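Local coordinates for protein paenibacillus xanthan lyase (Paenibacillus, PDB 6F2P) that cleaves xanthan by an eliminative lyase reaction, probably removing terminal mannose from the polysaccharide's side chains, at residues 657-662 / 670-675; 678-683 / 689-694. All coordinates share one frame; numbering follows the deposited sequence.

Contact 1. Residues 657-662 / 670-675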
ATOM      1  N   THR A 657      -2.516 -11.197  16.655  1.00 13.91           N
ATOM      2  CA  THR A 657      -3.874 -10.930  16.200  1.00 13.84           C
ATOM      3  C   THR A 657      -3.829  -9.967  15.028  1.00 14.08           C
ATOM      4  O   THR A 657      -3.076  -9.000  15.046  1.00 14.21           O
ATOM      5  CB  THR A 657      -4.734 -10.308  17.319  1.00 18.42           C
ATOM      6  OG1 THR A 657      -4.599 -11.073  18.530  1.00 21.34           O
ATOM      7  CG2 THR A 657      -6.187 -10.256  16.907  1.00 12.90           C
ATOM      8  N   GLY A 658      -4.621 -10.243  13.998  1.00 15.97           N
ATOM      9  CA  GLY A 658      -4.760  -9.330  12.878  1.00 10.00           C
ATOM     10  C   GLY A 658      -6.197  -8.847  12.793  1.00 13.43           C
ATOM     11  O   GLY A 658      -7.137  -9.633  12.974  1.00 12.73           O
ATOM     12  N   ILE A 659      -6.381  -7.555  12.532  1.00 12.45           N
ATOM     13  CA  ILE A 659      -7.720  -6.990  12.411  1.00 10.27           C
ATOM     14  C   ILE A 659      -7.836  -5.994  11.264  1.00 13.47           C
ATOM     15  O   ILE A 659      -7.014  -5.092  11.145  1.00 15.61           O
ATOM     16  CB  ILE A 659      -8.117  -6.217  13.668  1.00 13.17           C
ATOM     17  CG1 ILE A 659      -7.865  -7.044  14.934  1.00 10.81           C
ATOM     18  CG2 ILE A 659      -9.571  -5.759  13.557  1.00 11.43           C
ATOM     19  CD1 ILE A 659      -8.133  -6.288  16.223  1.00 10.70           C
ATOM     20  N   ASN A 660      -8.864  -6.149  10.432  1.00 15.30           N
ATOM     21  CA  ASN A 660      -9.213  -5.121   9.463  1.00  9.77           C
ATOM     22  C   ASN A 660     -10.488  -4.378   9.882  1.00 14.15           C
ATOM     23  O   ASN A 660     -11.529  -4.995  10.109  1.00 13.89           O
ATOM     24  CB  ASN A 660      -9.376  -5.716   8.064  1.00 11.56           C
ATOM     25  CG  ASN A 660      -8.055  -6.203   7.465  1.00 13.19           C
ATOM     26  OD1 ASN A 660      -6.982  -5.691   7.791  1.00 10.82           O
ATOM     27  ND2 ASN A 660      -8.138  -7.194   6.572  1.00 10.02           N
ATOM     28  N   PHE A 661     -10.390  -3.054   9.994  1.00 12.51           N
ATOM     29  CA  PHE A 661     -11.525  -2.194  10.312  1.00 14.36           C
ATOM     30  C   PHE A 661     -12.054  -1.509   9.050  1.00 17.20           C
ATOM     31  O   PHE A 661     -11.318  -0.777   8.377  1.00 15.94           O
ATOM     32  CB  PHE A 661     -11.102  -1.115  11.307  1.00 15.97           C
ATOM     33  CG  PHE A 661     -10.818  -1.626  12.690  1.00 15.50           C
ATOM     34  CD1 PHE A 661     -11.848  -1.810  13.599  1.00 19.41           C
ATOM     35  CD2 PHE A 661      -9.521  -1.894  13.095  1.00 15.27           C
ATOM     36  CE1 PHE A 661     -11.593  -2.270  14.889  1.00 12.89           C
ATOM     37  CE2 PHE A 661      -9.260  -2.349  14.378  1.00 13.05           C
ATOM     38  CZ  PHE A 661     -10.297  -2.534  15.274  1.00 13.32           C
ATOM     39  N   TRP A 662     -13.332  -1.721   8.748  1.00 17.78           N
ATOM     40  CA  TRP A 662     -13.914  -1.282   7.476  1.00 15.88           C
ATOM     41  C   TRP A 662     -14.602   0.085   7.486  1.00 20.17           C
ATOM     42  O   TRP A 662     -14.869   0.651   6.423  1.00 21.94           O
ATOM     43  CB  TRP A 662     -14.892  -2.338   6.956  1.00 14.76           C
ATOM     44  CG  TRP A 662     -14.214  -3.610   6.570  1.00 15.84           C
ATOM     45  CD1 TRP A 662     -14.298  -4.810   7.209  1.00 14.69           C
ATOM     46  CD2 TRP A 662     -13.330  -3.807   5.460  1.00 14.07           C
ATOM     47  NE1 TRP A 662     -13.524  -5.745   6.565  1.00 13.12           N
ATOM     48  CE2 TRP A 662     -12.922  -5.154   5.486  1.00 15.21           C
ATOM     49  CE3 TRP A 662     -12.852  -2.977   4.440  1.00 13.86           C
ATOM     50  CZ2 TRP A 662     -12.054  -5.689   4.535  1.00 13.31           C
ATOM     51  CZ3 TRP A 662     -11.993  -3.511   3.497  1.00 11.80           C
ATOM     52  CH2 TRP A 662     -11.600  -4.852   3.554  1.00 10.84           C
ATOM     53  N   GLY A 670     -12.067  -7.776  19.780  1.00 13.63           N
ATOM     54  CA  GLY A 670     -10.982  -8.249  20.615  1.00 16.60           C
ATOM     55  C   GLY A 670     -10.684  -7.191  21.668  1.00 17.50           C
ATOM     56  O   GLY A 670     -11.594  -6.695  22.327  1.00 18.09           O
ATOM     57  N   LEU A 671      -9.411  -6.842  21.820  1.00 19.18           N
ATOM     58  CA  LEU A 671      -9.001  -5.806  22.764  1.00 19.50           C
ATOM     59  C   LEU A 671      -8.930  -4.442  22.097  1.00 19.83           C
ATOM     60  O   LEU A 671      -8.715  -3.433  22.760  1.00 20.19           O
ATOM     61  CB  LEU A 671      -7.628  -6.141  23.355  1.00 17.08           C
ATOM     62  CG  LEU A 671      -7.510  -7.527  24.001  1.00 18.45           C
ATOM     63  CD1 LEU A 671      -6.141  -7.729  24.593  1.00 15.76           C
ATOM     64  CD2 LEU A 671      -8.590  -7.743  25.056  1.00 12.47           C
ATOM     65  N   VAL A 672      -9.116  -4.412  20.783  1.00 21.10           N
ATOM     66  CA  VAL A 672      -8.763  -3.233  20.010  1.00 15.04           C
ATOM     67  C   VAL A 672      -9.966  -2.411  19.565  1.00 17.86           C
ATOM     68  O   VAL A 672     -10.973  -2.941  19.087  1.00 18.26           O
ATOM     69  CB  VAL A 672      -7.911  -3.608  18.780  1.00 13.63           C
ATOM     70  CG1 VAL A 672      -7.402  -2.355  18.078  1.00 13.36           C
ATOM     71  CG2 VAL A 672      -6.749  -4.495  19.191  1.00 11.96           C
ATOM     72  N   THR A 673      -9.845  -1.102  19.731  1.00 18.04           N
ATOM     73  CA  THR A 673     -10.835  -0.175  19.228  1.00 18.37           C
ATOM     74  C   THR A 673     -10.148   0.758  18.241  1.00 23.03           C
ATOM     75  O   THR A 673      -9.045   1.243  18.510  1.00 24.28           O
ATOM     76  CB  THR A 673     -11.475   0.652  20.370  1.00 21.63           C
ATOM     77  OG1 THR A 673     -12.193  -0.218  21.262  1.00 23.85           O
ATOM     78  CG2 THR A 673     -12.429   1.690  19.808  1.00 14.34           C
ATOM     79  N   SER A 674     -10.785   0.979  17.091  1.00 19.03           N
ATOM     80  CA  SER A 674     -10.316   1.962  16.118  1.00 16.32           C
ATOM     81  C   SER A 674     -11.458   2.871  15.714  1.00 17.73           C
ATOM     82  O   SER A 674     -12.600   2.427  15.583  1.00 17.20           O
ATOM     83  CB  SER A 674      -9.739   1.285  14.872  1.00 20.85           C
ATOM     84  OG  SER A 674      -9.438   2.246  13.868  1.00 17.18           O
ATOM     85  N   ASN A 675     -11.147   4.147  15.514  1.00 17.48           N
ATOM     86  CA  ASN A 675     -12.159   5.107  15.096  1.00 17.22           C
ATOM     87  C   ASN A 675     -12.077   5.393  13.600  1.00 16.94           C
ATOM     88  O   ASN A 675     -12.778   6.260  13.095  1.00 23.02           O
ATOM     89  CB  ASN A 675     -12.027   6.412  15.887  1.00 19.73           C
ATOM     90  CG  ASN A 675     -10.820   7.236  15.465  1.00 19.53           C
ATOM     91  OD1 ASN A 675      -9.820   6.696  14.998  1.00 19.76           O
ATOM     92  ND2 ASN A 675     -10.912   8.549  15.630  1.00 17.08           N
TER
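Phe661 lays its ring against the CB of Ser674, and Ile659 sets its chain end against Val672; no hydrogen bond crosses between 657-662 and 670-675. The main interaction is a CH-pi contact. Ser674 CB stands 3.6 Å from the centroid of the Phe661 ring and only 8° off the ring normal, so the methylene sits over the middle of the face. The opposite face of the same ring carries CG2 of Ile659, two residues back on its own strand and displaced to one border of the ring. The first torsion of Phe661 (chi1 -70°) puts CG anti to the carbonyl carbon and directs the ring to where these two groups cover its faces. Its CZ end reaches Val672, lying 4.0 Å from Val672 CG1, while Val672 O lies at the ring edge, 3.9 Å from Phe661 CZ. The remaining contact is aliphatic: Ile659 CD1 touches Val672 CB at 3.7 Å and meets Val672 CG2 at about the same distance, the two branches passing antiparallel. Replacing Phe661 by an alanine would probably open a gap between Ile659 CG2 and Ser674 CB and deprive Val672 CG1 of its aromatic neighbour. Ser674 OG is hydrogen-bonded to Arg676 O, two residues on. The axes of 657-661 and 672-674 pass 9.0 Å apart at 25°, as expected of facing layers in a beta-sandwich: 656-661 belongs to one antiparallel sheet, between strands 646-651 and 678-684, and 672-674 to the other, beside 703-708, whose Ile704 and Ile706 also pack on Ser674.

Contact 2. Residues 678-683 / 689-694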
ATOM      1  N   ALA A 678      -8.759   0.916   9.081  1.00 15.74           N
ATOM      2  CA  ALA A 678      -7.390   0.618   9.463  1.00  9.43           C
ATOM      3  C   ALA A 678      -7.097  -0.857   9.332  1.00 10.82           C
ATOM      4  O   ALA A 678      -7.990  -1.690   9.442  1.00 15.41           O
ATOM      5  CB  ALA A 678      -7.158   1.054  10.889  1.00 18.59           C
ATOM      6  N   SER A 679      -5.838  -1.186   9.102  1.00 10.37           N
ATOM      7  CA  SER A 679      -5.402  -2.561   9.234  1.00 10.73           C
ATOM      8  C   SER A 679      -4.481  -2.605  10.451  1.00 15.43           C
ATOM      9  O   SER A 679      -3.575  -1.783  10.586  1.00 17.20           O
ATOM     10  CB  SER A 679      -4.677  -3.011   7.979  1.00 12.25           C
ATOM     11  OG  SER A 679      -4.372  -4.388   8.053  1.00 16.09           O
ATOM     12  N   VAL A 680      -4.735  -3.536  11.362  1.00 13.29           N
ATOM     13  CA  VAL A 680      -4.037  -3.550  12.641  1.00 12.56           C
ATOM     14  C   VAL A 680      -3.550  -4.951  12.974  1.00 14.20           C
ATOM     15  O   VAL A 680      -4.251  -5.930  12.708  1.00 15.37           O
ATOM     16  CB  VAL A 680      -4.969  -3.066  13.761  1.00 13.37           C
ATOM     17  CG1 VAL A 680      -4.264  -3.072  15.107  1.00  8.48           C
ATOM     18  CG2 VAL A 680      -5.499  -1.684  13.423  1.00 13.66           C
ATOM     19  N   MET A 681      -2.346  -5.055  13.533  1.00 13.11           N
ATOM     20  CA  MET A 681      -1.835  -6.340  13.993  1.00 14.67           C
ATOM     21  C   MET A 681      -1.175  -6.197  15.364  1.00 17.65           C
ATOM     22  O   MET A 681      -0.432  -5.250  15.596  1.00 18.99           O
ATOM     23  CB  MET A 681      -0.881  -6.949  12.963  1.00 11.69           C
ATOM     24  CG  MET A 681      -0.314  -8.304  13.357  1.00 16.49           C
ATOM     25  SD  MET A 681       0.281  -9.287  11.954  1.00 19.46           S
ATOM     26  CE  MET A 681      -1.280  -9.891  11.329  1.00 15.59           C
ATOM     27  N   THR A 682      -1.474  -7.124  16.274  1.00 17.36           N
ATOM     28  CA  THR A 682      -0.914  -7.094  17.625  1.00 13.27           C
ATOM     29  C   THR A 682      -0.068  -8.332  17.920  1.00 15.67           C
ATOM     30  O   THR A 682      -0.366  -9.433  17.454  1.00 14.05           O
ATOM     31  CB  THR A 682      -2.019  -6.976  18.707  1.00 14.20           C
ATOM     32  OG1 THR A 682      -2.799  -8.181  18.740  1.00 13.24           O
ATOM     33  CG2 THR A 682      -2.940  -5.773  18.438  1.00 11.88           C
ATOM     34  N   LYS A 683       1.001  -8.136  18.682  1.00 18.88           N
ATOM     35  CA  LYS A 683       1.796  -9.241  19.209  1.00 17.88           C
ATOM     36  C   LYS A 683       1.931  -9.094  20.728  1.00 23.21           C
ATOM     37  O   LYS A 683       2.435  -8.078  21.222  1.00 22.39           O
ATOM     38  CB  LYS A 683       3.175  -9.278  18.549  1.00 14.96           C
ATOM     39  CG  LYS A 683       4.195 -10.154  19.259  1.00 16.95           C
ATOM     40  CD  LYS A 683       3.950 -11.637  19.029  1.00 23.90           C
ATOM     41  CE  LYS A 683       4.709 -12.492  20.060  1.00 27.08           C
ATOM     42  NZ  LYS A 683       5.015 -13.877  19.561  1.00 27.58           N
ATOM     43  N   PHE A 689       3.660  -5.675  24.739  1.00 25.79           N
ATOM     44  CA  PHE A 689       2.528  -5.699  23.838  1.00 18.16           C
ATOM     45  C   PHE A 689       2.823  -4.746  22.694  1.00 23.64           C
ATOM     46  O   PHE A 689       3.044  -3.552  22.912  1.00 20.36           O
ATOM     47  CB  PHE A 689       1.275  -5.252  24.573  1.00 17.26           C
ATOM     48  CG  PHE A 689       0.014  -5.632  23.891  1.00 17.96           C
ATOM     49  CD1 PHE A 689      -0.432  -4.927  22.789  1.00 19.94           C
ATOM     50  CD2 PHE A 689      -0.740  -6.693  24.356  1.00 17.06           C
ATOM     51  CE1 PHE A 689      -1.607  -5.286  22.152  1.00 17.80           C
ATOM     52  CE2 PHE A 689      -1.909  -7.057  23.728  1.00 18.48           C
ATOM     53  CZ  PHE A 689      -2.347  -6.352  22.627  1.00 19.34           C
ATOM     54  N   GLU A 690       2.836  -5.272  21.473  1.00 25.12           N
ATOM     55  CA  GLU A 690       3.153  -4.450  20.315  1.00 20.00           C
ATOM     56  C   GLU A 690       1.965  -4.331  19.366  1.00 20.23           C
ATOM     57  O   GLU A 690       1.225  -5.293  19.144  1.00 17.26           O
ATOM     58  CB  GLU A 690       4.372  -5.007  19.593  1.00 17.10           C
ATOM     59  CG  GLU A 690       4.711  -4.260  18.333  1.00 22.53           C
ATOM     60  CD  GLU A 690       5.863  -4.885  17.576  1.00 19.85           C
ATOM     61  OE1 GLU A 690       6.314  -5.985  17.960  1.00 27.70           O
ATOM     62  OE2 GLU A 690       6.316  -4.267  16.594  1.00 15.68           O
ATOM     63  N   ILE A 691       1.777  -3.137  18.818  1.00 18.48           N
ATOM     64  CA  ILE A 691       0.695  -2.892  17.877  1.00 19.76           C
ATOM     65  C   ILE A 691       1.200  -2.267  16.576  1.00 18.61           C
ATOM     66  O   ILE A 691       1.998  -1.329  16.589  1.00 20.29           O
ATOM     67  CB  ILE A 691      -0.372  -1.981  18.486  1.00 17.05           C
ATOM     68  CG1 ILE A 691      -0.939  -2.608  19.755  1.00 17.84           C
ATOM     69  CG2 ILE A 691      -1.487  -1.717  17.477  1.00 20.78           C
ATOM     70  CD1 ILE A 691      -0.729  -1.771  20.989  1.00 21.53           C
ATOM     71  N   SER A 692       0.742  -2.801  15.451  1.00 14.77           N
ATOM     72  CA  SER A 692       1.083  -2.241  14.150  1.00 15.49           C
ATOM     73  C   SER A 692      -0.172  -1.697  13.481  1.00 16.70           C
ATOM     74  O   SER A 692      -1.195  -2.383  13.418  1.00 18.65           O
ATOM     75  CB  SER A 692       1.729  -3.299  13.264  1.00 14.20           C
ATOM     76  OG  SER A 692       2.186  -2.738  12.044  1.00 16.45           O
ATOM     77  N   VAL A 693      -0.104  -0.458  13.000  1.00 16.54           N
ATOM     78  CA  VAL A 693      -1.262   0.193  12.388  1.00 16.28           C
ATOM     79  C   VAL A 693      -0.940   0.776  11.019  1.00 15.44           C
ATOM     80  O   VAL A 693       0.146   1.320  10.815  1.00 19.00           O
ATOM     81  CB  VAL A 693      -1.769   1.345  13.268  1.00 15.98           C
ATOM     82  CG1 VAL A 693      -3.111   1.867  12.752  1.00 11.07           C
ATOM     83  CG2 VAL A 693      -1.889   0.889  14.696  1.00 18.53           C
ATOM     84  N   SER A 694      -1.877   0.676  10.081  1.00 13.16           N
ATOM     85  CA  SER A 694      -1.721   1.347   8.794  1.00 14.44           C
ATOM     86  C   SER A 694      -3.069   1.832   8.302  1.00 15.17           C
ATOM     87  O   SER A 694      -4.102   1.311   8.706  1.00 18.77           O
ATOM     88  CB  SER A 694      -1.112   0.408   7.758  1.00 17.87           C
ATOM     89  OG  SER A 694      -2.078  -0.521   7.302  1.00 20.76           O
TER
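Ser679 and Ser694 exchange both of their backbone bonds, and the same two-way exchange recurs at Met681 with Ser692 and Lys683 with Glu690. Ser679 N gives to Ser694 O at 3.1 Å, and Ser694 N returns a bond to Ser679 O at 3.0 Å. In the next pair Met681 N donates to Ser692 O (2.9 Å), and Ser692 N to Met681 O (2.7 Å). Lys683 N reaches Glu690 O at 2.9 Å, and the reverse bond, Glu690 N to Lys683 O at 2.8 Å, is almost straight at 173°. These three hydrogen-bonded pairs flank the non-hydrogen-bonded pairs Val680-Val693 and Thr682-Ile691 in a regular antiparallel beta hairpin, strands 678-684 and 688-694 of the beta-sandwich that is the C-terminal domain of the family 8 lyase module. Several backbone groups on the outer edges are also bonded: Ala678, Val680 and Thr682 to strand 656-661, Phe689 and Ile691 to strand 744-750. On one face three serines and Lys683 have polar partners elsewhere: Ser694 OG bonds to Gly459 O, Ser679 OG to Asn660 OD1, Lys683 NZ to Leu654 O, and Ser692 OG to Thr460 OG1, Asp461 O and Lys746 NZ. Glu690, on the same face, packs on Lys746 and Lys748. The other face is mainly apolar. Val680 CG1 lies 3.9 Å from Ile691 CG2, both side chains pointing into the same layer. A first torsion of -162° carries the Phe689 ring toward the neighbouring strand, and its CE1 comes 3.9 Å from Thr682 CB, while Ile691 CG1 lies in plane at the ring edge.

How the contacts relate
Contact 1 spans the two layers of the sandwich, whereas contact 2 lies within one of them; their centres are about 8 Å apart. Strands 656-661 and 678-684 are neighbours in that sheet, joined by probable hydrogen bonds from Ile659 N to Val680 O (2.7 Å) and from Thr682 N to Thr657 O (2.8 Å). Along the chain the contacts follow in series: strand 672-674, in the facing sheet, leads into 678-684. Side chains link them as well, Phe661 touching Val680 and Val672 touching Thr682, which makes one shared interior. A bound calcium ion lies about 11 Å from the Lys683 side chain, too far to be bound by it.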